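Local structure of flavin reductase domain protein, FMN-binding (Shewanella baltica, 3HMZ) at residues A[69-74]-A[148-153]; A[51-54]-A[60-63]; A[41-46]-A[99-104]. The protein binds flavin mononucleotide and is probably an oxidoreductase that works with NAD or NADP. All blocks are in the same frame, centred on the assembly; numbering follows the deposited sequence. Where two conformers were deposited one is given.

Interaction 1 (A[69-74]-A[148-153]); sequences KTREFI and DLFIAE. With FMN (flavin mononucleotide), chain B; EDO (1,2-ethanediol), chain I.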
loop_
_atom_site.group_PDB
_atom_site.type_symbol
_atom_site.label_atom_id
_atom_site.label_comp_id
_atom_site.label_asym_id
_atom_site.label_seq_id
_atom_site.Cartn_x
_atom_site.Cartn_y
_atom_site.Cartn_z
ATOM N N LYS A 69 -21.689 0.394 -0.475
ATOM C CA LYS A 69 -22.544 -0.611 0.150
ATOM C C LYS A 69 -21.698 -1.550 0.995
ATOM O O LYS A 69 -22.085 -1.933 2.080
ATOM C CB LYS A 69 -23.375 -1.380 -0.885
ATOM C CG LYS A 69 -24.362 -2.397 -0.286
ATOM C CD LYS A 69 -25.416 -1.779 0.645
ATOM C CE LYS A 69 -26.351 -0.887 -0.052
ATOM N NZ LYS A 69 -27.515 -0.577 0.929
ATOM N N THR A 70 -20.486 -1.853 0.533
ATOM C CA THR A 70 -19.601 -2.732 1.311
ATOM C C THR A 70 -19.305 -2.175 2.709
ATOM O O THR A 70 -19.305 -2.920 3.681
ATOM C CB THR A 70 -18.297 -3.053 0.534
ATOM O OG1 THR A 70 -18.636 -3.556 -0.749
ATOM C CG2 THR A 70 -17.504 -4.106 1.272
ATOM N N ARG A 71 -19.088 -0.858 2.809
ATOM C CA ARG A 71 -18.876 -0.240 4.125
ATOM C C ARG A 71 -20.068 -0.507 5.060
ATOM O O ARG A 71 -19.892 -0.846 6.244
ATOM C CB ARG A 71 -18.652 1.245 3.976
ATOM C CG ARG A 71 -18.605 1.960 5.298
ATOM C CD ARG A 71 -18.216 3.363 5.106
ATOM N NE ARG A 71 -18.377 4.119 6.359
ATOM C CZ ARG A 71 -17.653 5.168 6.726
ATOM N NH1 ARG A 71 -16.644 5.606 5.961
ATOM N NH2 ARG A 71 -17.909 5.785 7.896
ATOM N N GLU A 72 -21.265 -0.341 4.512
ATOM C CA GLU A 72 -22.484 -0.604 5.309
ATOM C C GLU A 72 -22.485 -2.032 5.856
ATOM O O GLU A 72 -22.747 -2.272 7.037
ATOM C CB GLU A 72 -23.715 -0.347 4.453
ATOM C CG GLU A 72 -25.059 -0.561 5.159
ATOM C CD GLU A 72 -26.189 -0.396 4.198
ATOM O OE1 GLU A 72 -26.186 0.643 3.499
ATOM O OE2 GLU A 72 -27.032 -1.351 4.123
ATOM N N PHE A 73 -22.149 -2.985 4.990
ATOM C CA PHE A 73 -22.108 -4.388 5.400
ATOM C C PHE A 73 -21.087 -4.633 6.492
ATOM O O PHE A 73 -21.329 -5.427 7.415
ATOM C CB PHE A 73 -21.818 -5.283 4.188
ATOM C CG PHE A 73 -22.968 -5.503 3.258
ATOM C CD1 PHE A 73 -24.177 -4.766 3.332
ATOM C CD2 PHE A 73 -22.836 -6.453 2.239
ATOM C CE1 PHE A 73 -25.211 -5.028 2.445
ATOM C CE2 PHE A 73 -23.891 -6.696 1.338
ATOM C CZ PHE A 73 -25.056 -5.960 1.437
ATOM N N ILE A 74 -19.907 -4.003 6.340
ATOM C CA ILE A 74 -18.856 -4.117 7.357
ATOM C C ILE A 74 -19.276 -3.520 8.714
ATOM O O ILE A 74 -19.016 -4.099 9.753
ATOM C CB ILE A 74 -17.521 -3.558 6.842
ATOM C CG1 ILE A 74 -17.037 -4.506 5.733
ATOM C CG2 ILE A 74 -16.492 -3.493 7.965
ATOM C CD1 ILE A 74 -15.802 -4.028 4.952
ATOM N N ASP A 148 -12.853 7.824 7.333
ATOM C CA ASP A 148 -13.271 6.634 6.536
ATOM C C ASP A 148 -12.265 5.489 6.689
ATOM O O ASP A 148 -12.136 4.647 5.826
ATOM C CB ASP A 148 -13.493 7.022 5.058
ATOM C CG ASP A 148 -14.557 8.070 4.897
ATOM O OD1 ASP A 148 -15.496 8.056 5.742
ATOM O OD2 ASP A 148 -14.434 8.914 3.983
ATOM N N LEU A 149 -11.587 5.442 7.829
ATOM C CA LEU A 149 -10.453 4.531 8.070
ATOM C C LEU A 149 -10.870 3.435 9.021
ATOM O O LEU A 149 -11.242 3.701 10.177
ATOM C CB LEU A 149 -9.308 5.342 8.643
ATOM C CG LEU A 149 -7.992 4.655 8.998
ATOM C CD1 LEU A 149 -7.405 3.982 7.738
ATOM C CD2 LEU A 149 -7.034 5.627 9.642
ATOM N N PHE A 150 -10.739 2.198 8.552
ATOM C CA PHE A 150 -11.150 1.018 9.262
ATOM C C PHE A 150 -9.940 0.172 9.596
ATOM O O PHE A 150 -9.054 0.040 8.766
ATOM C CB PHE A 150 -12.150 0.226 8.401
ATOM C CG PHE A 150 -13.469 0.927 8.232
ATOM C CD1 PHE A 150 -13.612 1.999 7.405
ATOM C CD2 PHE A 150 -14.587 0.471 8.931
ATOM C CE1 PHE A 150 -14.811 2.683 7.294
ATOM C CE2 PHE A 150 -15.818 1.119 8.799
ATOM C CZ PHE A 150 -15.930 2.228 8.001
ATOM N N ILE A 151 -9.885 -0.338 10.814
ATOM C CA ILE A 151 -8.829 -1.202 11.342
ATOM C C ILE A 151 -9.407 -2.561 11.629
ATOM O O ILE A 151 -10.488 -2.664 12.238
ATOM C CB ILE A 151 -8.210 -0.585 12.638
ATOM C CG1 ILE A 151 -7.429 0.682 12.265
ATOM C CG2 ILE A 151 -7.293 -1.598 13.346
ATOM C CD1 ILE A 151 -6.998 1.503 13.468
ATOM N N ALA A 152 -8.676 -3.603 11.236
ATOM C CA ALA A 152 -9.114 -4.955 11.535
ATOM C C ALA A 152 -8.002 -5.880 11.956
ATOM O O ALA A 152 -6.863 -5.706 11.527
ATOM C CB ALA A 152 -9.844 -5.591 10.304
ATOM N N GLU A 153 -8.362 -6.872 12.770
ATOM C CA GLU A 153 -7.444 -7.950 13.076
ATOM C C GLU A 153 -7.622 -9.021 11.988
ATOM O O GLU A 153 -8.740 -9.339 11.583
ATOM C CB GLU A 153 -7.693 -8.526 14.470
ATOM C CG GLU A 153 -7.051 -9.863 14.765
ATOM C CD GLU A 153 -6.846 -10.084 16.278
ATOM O OE1 GLU A 153 -7.526 -9.384 17.099
ATOM O OE2 GLU A 153 -5.961 -10.891 16.622
HETATM N N1 FMN B . -13.270 2.841 -2.743
HETATM C C2 FMN B . -12.904 2.994 -1.427
HETATM O O2 FMN B . -13.753 3.345 -0.608
HETATM N N3 FMN B . -11.602 2.718 -1.054
HETATM C C4 FMN B . -10.641 2.336 -1.938
HETATM O O4 FMN B . -9.472 2.132 -1.513
HETATM C C4A FMN B . -11.023 2.205 -3.282
HETATM N N5 FMN B . -10.113 1.802 -4.242
HETATM C C5A FMN B . -10.499 1.472 -5.533
HETATM C C6 FMN B . -9.595 0.892 -6.437
HETATM C C7 FMN B . -9.974 0.581 -7.738
HETATM C C7M FMN B . -9.004 -0.055 -8.685
HETATM C C8 FMN B . -11.281 0.857 -8.149
HETATM C C8M FMN B . -11.741 0.546 -9.559
HETATM C C9 FMN B . -12.165 1.421 -7.239
HETATM C C9A FMN B . -11.824 1.743 -5.935
HETATM N N10 FMN B . -12.706 2.294 -5.009
HETATM C C10 FMN B . -12.336 2.455 -3.683
HETATM C "C1'" FMN B . -14.161 2.502 -5.330
HETATM C "C2'" FMN B . -15.097 1.362 -4.906
HETATM O "O2'" FMN B . -14.557 0.070 -5.229
HETATM C "C3'" FMN B . -16.414 1.612 -5.632
HETATM O "O3'" FMN B . -16.990 2.817 -5.137
HETATM C "C4'" FMN B . -17.382 0.412 -5.608
HETATM O "O4'" FMN B . -18.307 0.609 -6.672
HETATM C "C5'" FMN B . -18.133 0.240 -4.303
HETATM O "O5'" FMN B . -19.031 -0.858 -4.471
HETATM P P FMN B . -20.208 -1.103 -3.415
HETATM O O1P FMN B . -21.024 -2.205 -4.068
HETATM O O2P FMN B . -19.634 -1.474 -2.077
HETATM O O3P FMN B . -20.988 0.179 -3.283
HETATM C C1 EDO I . -12.195 7.466 0.213
HETATM O O1 EDO I . -13.106 7.749 -0.856
HETATM C C2 EDO I . -12.814 7.891 1.537
HETATM O O2 EDO I . -12.495 9.239 1.908
#
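In the split beta-barrel fold of the flavin reductases, a short helix presents its amino end to the phosphate of FMN, and the pairing of Arg71 with Asp148 ties that helix, 69-77, to the start of barrel strand 149-160. Arg71 reaches across with a fully extended chain. Its CG stands anti to the backbone N (chi1 173°), which carries the guanidinium out from the helix toward the strand. There NH1 gives a salt bridge to Asp148 OD1 at 2.7 Å. The bond is bent, and the nitrogen sits above the carboxylate plane, 45° out of it. Asp148 comes directly after helix 141-147, where the chain turns into the strand.

Phe150, on the same strand, meets Arg71 differently. The rim of its ring, led by CZ, presses against one face of the guanidinium, with CZ 3.5 Å from NE of Arg71; the two planes stand 81° apart, so this is an edge against a face and not a parallel stack. All three nitrogens have further partners: NE pairs with Glu75, NH2 bonds the carbonyl of Gln144, and NH1 also bonds that of Leu64. Such a set of grips probably leaves the guanidinium little freedom to turn. Lys66 makes a second salt bridge to Asp148 OD1.

At the helix start, Lys69 N bonds FMN O3P at 2.9 Å, while Thr70 holds O2P twice, through its N at 2.8 Å and through OG1 at 2.7 Å. The helix dipole probably adds to this pull on the phosphate. One turn on, Lys69 NZ pairs with Glu72 OE1 at 3.1 Å. Away from Arg71, Asp148 OD2 accepts a hydrogen bond from O2 of a bound 1,2-ethanediol, 2.9 Å away.

Interaction 2 (A[51-54]-A[60-63]); sequences CALD and LTVV. With FMN (flavin mononucleotide), chain B.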
loop_
_atom_site.group_PDB
_atom_site.type_symbol
_atom_site.label_atom_id
_atom_site.label_comp_id
_atom_site.label_asym_id
_atom_site.label_seq_id
_atom_site.Cartn_x
_atom_site.Cartn_y
_atom_site.Cartn_z
ATOM N N CYS A 51 -3.758 -1.457 3.679
ATOM C CA CYS A 51 -2.345 -1.550 4.072
ATOM C C CYS A 51 -2.188 -2.365 5.349
ATOM O O CYS A 51 -3.024 -2.264 6.266
ATOM C CB CYS A 51 -1.790 -0.133 4.272
ATOM S SG CYS A 51 -0.028 -0.025 4.477
ATOM N N ALA A 52 -1.122 -3.159 5.423
ATOM C CA ALA A 52 -0.772 -3.837 6.657
ATOM C C ALA A 52 -0.584 -2.798 7.779
ATOM O O ALA A 52 -0.187 -1.650 7.551
ATOM C CB ALA A 52 0.489 -4.668 6.481
ATOM N N LEU A 53 -0.914 -3.229 8.984
ATOM C CA LEU A 53 -0.832 -2.387 10.198
ATOM C C LEU A 53 -0.003 -3.017 11.312
ATOM O O LEU A 53 0.611 -2.272 12.103
ATOM C CB LEU A 53 -2.235 -2.038 10.706
ATOM C CG LEU A 53 -2.356 -1.222 11.992
ATOM C CD1 LEU A 53 -1.659 0.106 11.775
ATOM C CD2 LEU A 53 -3.864 -1.061 12.377
ATOM N N ASP A 54 -0.010 -4.344 11.430
ATOM C CA ASP A 54 0.818 -5.023 12.419
ATOM C C ASP A 54 1.135 -6.447 11.945
ATOM O O ASP A 54 0.456 -7.004 11.080
ATOM C CB ASP A 54 0.117 -4.999 13.792
ATOM C CG ASP A 54 1.092 -5.163 14.966
ATOM O OD1 ASP A 54 2.312 -5.428 14.772
ATOM O OD2 ASP A 54 0.597 -5.053 16.108
ATOM N N LEU A 60 -4.630 -4.873 9.734
ATOM C CA LEU A 60 -4.607 -4.057 8.528
ATOM C C LEU A 60 -5.570 -2.890 8.617
ATOM O O LEU A 60 -6.441 -2.849 9.522
ATOM C CB LEU A 60 -4.812 -4.936 7.275
ATOM C CG LEU A 60 -6.133 -5.710 7.171
ATOM C CD1 LEU A 60 -7.377 -4.814 6.886
ATOM C CD2 LEU A 60 -5.984 -6.738 6.042
ATOM N N THR A 61 -5.332 -1.917 7.749
ATOM C CA THR A 61 -6.206 -0.792 7.581
ATOM C C THR A 61 -6.847 -0.874 6.208
ATOM O O THR A 61 -6.229 -1.381 5.259
ATOM C CB THR A 61 -5.497 0.586 7.713
ATOM O OG1 THR A 61 -4.406 0.654 6.779
ATOM C CG2 THR A 61 -5.009 0.812 9.167
ATOM N N VAL A 62 -8.048 -0.309 6.072
ATOM C CA VAL A 62 -8.671 -0.095 4.758
ATOM C C VAL A 62 -9.526 1.177 4.830
ATOM O O VAL A 62 -10.138 1.462 5.867
ATOM C CB VAL A 62 -9.438 -1.324 4.246
ATOM C CG1 VAL A 62 -10.659 -1.711 5.166
ATOM C CG2 VAL A 62 -9.805 -1.126 2.791
ATOM N N VAL A 63 -9.487 1.953 3.770
ATOM C CA VAL A 63 -10.263 3.174 3.640
ATOM C C VAL A 63 -11.506 2.831 2.841
ATOM O O VAL A 63 -11.415 2.335 1.711
ATOM C CB VAL A 63 -9.459 4.290 2.981
ATOM C CG1 VAL A 63 -10.276 5.561 2.990
ATOM C CG2 VAL A 63 -8.114 4.484 3.708
HETATM N N1 FMN B . -13.270 2.841 -2.743
HETATM C C2 FMN B . -12.904 2.994 -1.427
HETATM O O2 FMN B . -13.753 3.345 -0.608
HETATM N N3 FMN B . -11.602 2.718 -1.054
HETATM C C4 FMN B . -10.641 2.336 -1.938
HETATM O O4 FMN B . -9.472 2.132 -1.513
HETATM C C4A FMN B . -11.023 2.205 -3.282
HETATM N N5 FMN B . -10.113 1.802 -4.242
HETATM C C5A FMN B . -10.499 1.472 -5.533
HETATM C C6 FMN B . -9.595 0.892 -6.437
HETATM C C7 FMN B . -9.974 0.581 -7.738
HETATM C C7M FMN B . -9.004 -0.055 -8.685
HETATM C C8 FMN B . -11.281 0.857 -8.149
HETATM C C8M FMN B . -11.741 0.546 -9.559
HETATM C C9 FMN B . -12.165 1.421 -7.239
HETATM C C9A FMN B . -11.824 1.743 -5.935
HETATM N N10 FMN B . -12.706 2.294 -5.009
HETATM C C10 FMN B . -12.336 2.455 -3.683
HETATM C "C1'" FMN B . -14.161 2.502 -5.330
HETATM C "C2'" FMN B . -15.097 1.362 -4.906
HETATM O "O2'" FMN B . -14.557 0.070 -5.229
HETATM C "C3'" FMN B . -16.414 1.612 -5.632
HETATM O "O3'" FMN B . -16.990 2.817 -5.137
HETATM C "C4'" FMN B . -17.382 0.412 -5.608
HETATM O "O4'" FMN B . -18.307 0.609 -6.672
HETATM C "C5'" FMN B . -18.133 0.240 -4.303
HETATM O "O5'" FMN B . -19.031 -0.858 -4.471
HETATM P P FMN B . -20.208 -1.103 -3.415
HETATM O O1P FMN B . -21.024 -2.205 -4.068
HETATM O O2P FMN B . -19.634 -1.474 -2.077
HETATM O O3P FMN B . -20.988 0.179 -3.283
HETATM O O HOH W 1 -1.776 0.731 7.817
#
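The flat groups where Cys51 meets Thr61 are peptide units, and they join through their N-H and C=O atoms, with no stacked faces between them. Thr61 N bonds Cys51 O at 2.8 Å, almost straight in line with the carbonyl. The return bond, Cys51 N to Thr61 O at 2.9 Å, is more slanted, its donor tilted 25° from the carbonyl plane. These two bonds make Cys51 and Thr61 an antiparallel hydrogen-bonded pair, and the next pair, Ala52 with Leu60, is a non-hydrogen-bonded one.

The side chains of Cys51 and Thr61 lie on one face of the sheet. Cys51 CB comes 3.7 Å from Thr61 OG1, and the hydroxyl is placed between the backbone N and the carbonyl carbon (chi1 56°), where a water can link it to the neighbouring strand. That water stands 2.8 Å from Thr61 OG1 and donates to Ala52 O. Thr61 CG2, meanwhile, touches Leu53 CD2 at 3.9 Å, the two side chains crossing at about a right angle. Nearer the backbone, Leu53 CB rests against the CA of Leu60, while the rest of the Leu60 side chain leads away from strand 51-54 toward Leu26 and Ile82.

Cys51 packs on Cys51 of the second subunit, and Leu53 on Val63 of that subunit, so the hairpin contributes to the dimer interface. Farther along, Val63 O accepts a hydrogen bond from N3 of FMN at 2.8 Å, bringing the strand end to the pyrimidine part of the flavin. Leu53 and Asp54 together face Lys59, a classic beta bulge next to the turn of this beta hairpin, which forms part of the split barrel of the flavin reductase family.

Interaction 3 (A[41-46]-A[99-104]); sequences IDNVMA and QSLADD. With FMN (flavin mononucleotide), chain B.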
loop_
_atom_site.group_PDB
_atom_site.type_symbol
_atom_site.label_atom_id
_atom_site.label_comp_id
_atom_site.label_asym_id
_atom_site.label_seq_id
_atom_site.Cartn_x
_atom_site.Cartn_y
_atom_site.Cartn_z
ATOM N N ILE A 41 -26.627 -11.358 2.351
ATOM C CA ILE A 41 -26.331 -10.768 1.058
ATOM C C ILE A 41 -24.820 -10.498 1.047
ATOM O O ILE A 41 -24.274 -9.964 2.002
ATOM C CB ILE A 41 -27.070 -9.423 0.835
ATOM C CG1 ILE A 41 -28.610 -9.597 1.027
ATOM C CG2 ILE A 41 -26.722 -8.860 -0.543
ATOM C CD1 ILE A 41 -29.228 -10.533 -0.003
ATOM N N ASP A 42 -24.188 -10.860 -0.046
ATOM C CA ASP A 42 -22.742 -10.691 -0.242
ATOM C C ASP A 42 -22.443 -9.516 -1.148
ATOM O O ASP A 42 -23.225 -9.146 -2.024
ATOM C CB ASP A 42 -22.161 -11.977 -0.862
ATOM C CG ASP A 42 -22.194 -13.152 0.086
ATOM O OD1 ASP A 42 -21.915 -12.964 1.271
ATOM O OD2 ASP A 42 -22.433 -14.295 -0.347
ATOM N N ASN A 43 -21.261 -8.943 -0.952
ATOM C CA ASN A 43 -20.795 -7.905 -1.813
ATOM C C ASN A 43 -19.274 -7.929 -1.909
ATOM O O ASN A 43 -18.600 -8.481 -1.048
ATOM C CB ASN A 43 -21.235 -6.514 -1.372
ATOM C CG ASN A 43 -21.225 -5.513 -2.500
ATOM O OD1 ASN A 43 -21.238 -5.873 -3.681
ATOM N ND2 ASN A 43 -21.218 -4.229 -2.137
ATOM N N VAL A 44 -18.791 -7.369 -3.003
ATOM C CA VAL A 44 -17.365 -7.234 -3.276
ATOM C C VAL A 44 -17.158 -5.834 -3.910
ATOM O O VAL A 44 -17.902 -5.438 -4.790
ATOM C CB VAL A 44 -16.856 -8.330 -4.261
ATOM C CG1 VAL A 44 -15.317 -8.169 -4.539
ATOM C CG2 VAL A 44 -17.245 -9.756 -3.802
HETATM N N MSE A 45 -16.107 -5.139 -3.477
HETATM C CA MSE A 45 -15.637 -3.910 -4.111
HETATM C C MSE A 45 -14.110 -3.946 -4.230
HETATM O O MSE A 45 -13.465 -4.812 -3.643
HETATM C CB MSE A 45 -16.048 -2.664 -3.316
HETATM C CG MSE A 45 -15.472 -2.586 -1.900
HETATM SE SE MSE A 45 -15.806 -0.915 -1.033
HETATM C CE MSE A 45 -14.053 -0.127 -1.085
ATOM N N ALA A 46 -13.568 -3.004 -4.999
ATOM C CA ALA A 46 -12.118 -2.846 -5.139
ATOM C C ALA A 46 -11.636 -1.802 -4.127
ATOM O O ALA A 46 -12.325 -0.794 -3.866
ATOM C CB ALA A 46 -11.726 -2.430 -6.537
ATOM N N GLN A 99 -19.059 -0.140 -10.039
ATOM C CA GLN A 99 -20.487 -0.437 -9.907
ATOM C C GLN A 99 -20.810 -0.646 -8.444
ATOM O O GLN A 99 -20.030 -1.304 -7.767
ATOM C CB GLN A 99 -20.762 -1.755 -10.662
ATOM C CG GLN A 99 -20.471 -1.684 -12.163
ATOM C CD GLN A 99 -20.630 -3.005 -12.892
ATOM O OE1 GLN A 99 -21.436 -3.841 -12.522
ATOM N NE2 GLN A 99 -19.836 -3.196 -13.944
ATOM N N SER A 100 -21.950 -0.150 -7.960
ATOM C CA SER A 100 -22.361 -0.376 -6.575
ATOM C C SER A 100 -23.510 -1.343 -6.518
ATOM O O SER A 100 -24.437 -1.297 -7.359
ATOM C CB SER A 100 -22.806 0.925 -5.882
ATOM O OG SER A 100 -23.244 0.682 -4.523
ATOM N N LEU A 101 -23.461 -2.220 -5.523
ATOM C CA LEU A 101 -24.551 -3.147 -5.246
ATOM C C LEU A 101 -25.851 -2.393 -4.967
ATOM O O LEU A 101 -26.918 -2.914 -5.244
ATOM C CB LEU A 101 -24.217 -4.039 -4.053
ATOM C CG LEU A 101 -25.217 -5.154 -3.704
ATOM C CD1 LEU A 101 -25.336 -6.175 -4.822
ATOM C CD2 LEU A 101 -24.795 -5.787 -2.417
ATOM N N ALA A 102 -25.761 -1.167 -4.433
ATOM C CA ALA A 102 -26.982 -0.349 -4.201
ATOM C C ALA A 102 -27.777 -0.104 -5.508
ATOM O O ALA A 102 -29.012 0.089 -5.461
ATOM C CB ALA A 102 -26.608 0.984 -3.558
ATOM N N ASP A 103 -27.099 -0.075 -6.654
ATOM C CA ASP A 103 -27.717 0.175 -7.960
ATOM C C ASP A 103 -28.135 -1.048 -8.743
ATOM O O ASP A 103 -28.889 -0.912 -9.701
ATOM C CB ASP A 103 -26.779 1.034 -8.797
ATOM C CG ASP A 103 -26.476 2.370 -8.132
ATOM O OD1 ASP A 103 -27.422 3.016 -7.651
ATOM O OD2 ASP A 103 -25.300 2.782 -8.094
ATOM N N ASP A 104 -27.653 -2.239 -8.366
ATOM C CA ASP A 104 -28.027 -3.471 -9.064
ATOM C C ASP A 104 -27.752 -4.626 -8.152
ATOM O O ASP A 104 -26.589 -4.942 -7.881
ATOM C CB ASP A 104 -27.280 -3.626 -10.391
ATOM C CG ASP A 104 -27.855 -4.757 -11.294
ATOM O OD1 ASP A 104 -28.447 -5.706 -10.797
ATOM O OD2 ASP A 104 -27.717 -4.676 -12.530
HETATM N N1 FMN B . -13.270 2.841 -2.743
HETATM C C2 FMN B . -12.904 2.994 -1.427
HETATM O O2 FMN B . -13.753 3.345 -0.608
HETATM N N3 FMN B . -11.602 2.718 -1.054
HETATM C C4 FMN B . -10.641 2.336 -1.938
HETATM O O4 FMN B . -9.472 2.132 -1.513
HETATM C C4A FMN B . -11.023 2.205 -3.282
HETATM N N5 FMN B . -10.113 1.802 -4.242
HETATM C C5A FMN B . -10.499 1.472 -5.533
HETATM C C6 FMN B . -9.595 0.892 -6.437
HETATM C C7 FMN B . -9.974 0.581 -7.738
HETATM C C7M FMN B . -9.004 -0.055 -8.685
HETATM C C8 FMN B . -11.281 0.857 -8.149
HETATM C C8M FMN B . -11.741 0.546 -9.559
HETATM C C9 FMN B . -12.165 1.421 -7.239
HETATM C C9A FMN B . -11.824 1.743 -5.935
HETATM N N10 FMN B . -12.706 2.294 -5.009
HETATM C C10 FMN B . -12.336 2.455 -3.683
HETATM C "C1'" FMN B . -14.161 2.502 -5.330
HETATM C "C2'" FMN B . -15.097 1.362 -4.906
HETATM O "O2'" FMN B . -14.557 0.070 -5.229
HETATM C "C3'" FMN B . -16.414 1.612 -5.632
HETATM O "O3'" FMN B . -16.990 2.817 -5.137
HETATM C "C4'" FMN B . -17.382 0.412 -5.608
HETATM O "O4'" FMN B . -18.307 0.609 -6.672
HETATM C "C5'" FMN B . -18.133 0.240 -4.303
HETATM O "O5'" FMN B . -19.031 -0.858 -4.471
HETATM P P FMN B . -20.208 -1.103 -3.415
HETATM O O1P FMN B . -21.024 -2.205 -4.068
HETATM O O2P FMN B . -19.634 -1.474 -2.077
HETATM O O3P FMN B . -20.988 0.179 -3.283
#
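Asn43 and Leu101 slide past each other in opposite directions in the FMN phosphate site, where strand 41-55 of the split barrel meets the loop of residues 99-104. The amide carbon CG of Asn43 lies 3.6 Å from Leu101 CD2, and the amide oxygen OD1 comes 3.5 Å from Leu101 CB. That oxygen is buried here with no hydrogen-bonding partner in the model, probably because the amide is turned to give ND2 to the phosphate. With CG anti to the backbone N (chi1 -158°), the side chain extends from the strand and its ND2 gives a nearly straight bond to FMN O1P at 2.8 Å. Leu101 extends toward the strand alongside Asn43, and its CD2 meets CG2 of Ile41 at 4.1 Å.

Leu101 also takes part in the phosphate grip, its N bonding the same O1P at 2.8 Å. O1P is therefore held by one donor from the strand and one from the loop. Replacing Asn43 by an alanine would probably leave O1P without its strand donor and open a gap beside Leu101 CD2.

Ser100 serves both loop and cofactor: OG donates to FMN O3P at 2.6 Å and accepts from Ala102 N, an ST turn that shapes the loop around the phosphate. Just before it, the carbonyl of Gln99 accepts from the ribityl hydroxyl O4'. Lys107, from the following helix, also bonds FMN and touches both Asn43 and Leu101.

Farther along the strand, Ala46 O accepts a hydrogen bond from the ribityl hydroxyl O2', and Ala46 CB lies over the benzenoid end of the flavin. On that same face, CE of Met45, a selenomethionine, sits 3.3 Å from flavin C2.

Overall arrangement
All three contacts border the FMN site. Interactions 1 and 3 share the phosphate, where Thr70 packs against Asn43 and Met45; interaction 2 reaches the pyrimidine edge through a strand end. Interactions 1 and 2 are buried and share a sheet, since strand 149-160 runs beside strand 58-63 with backbone bonds from Phe150 to Val62 and Ala152 to Leu60. Both touch the second subunit; interaction 3, only partly buried, does not. It shares strand 41-55 with interaction 2, though their centres are about 22 Å apart. Their chemistry differs accordingly: a salt bridge fastens helix to strand, backbone pairing builds the hairpin, and the strand and loop of interaction 3 meet through Leu101 and are bridged by the phosphate both bind.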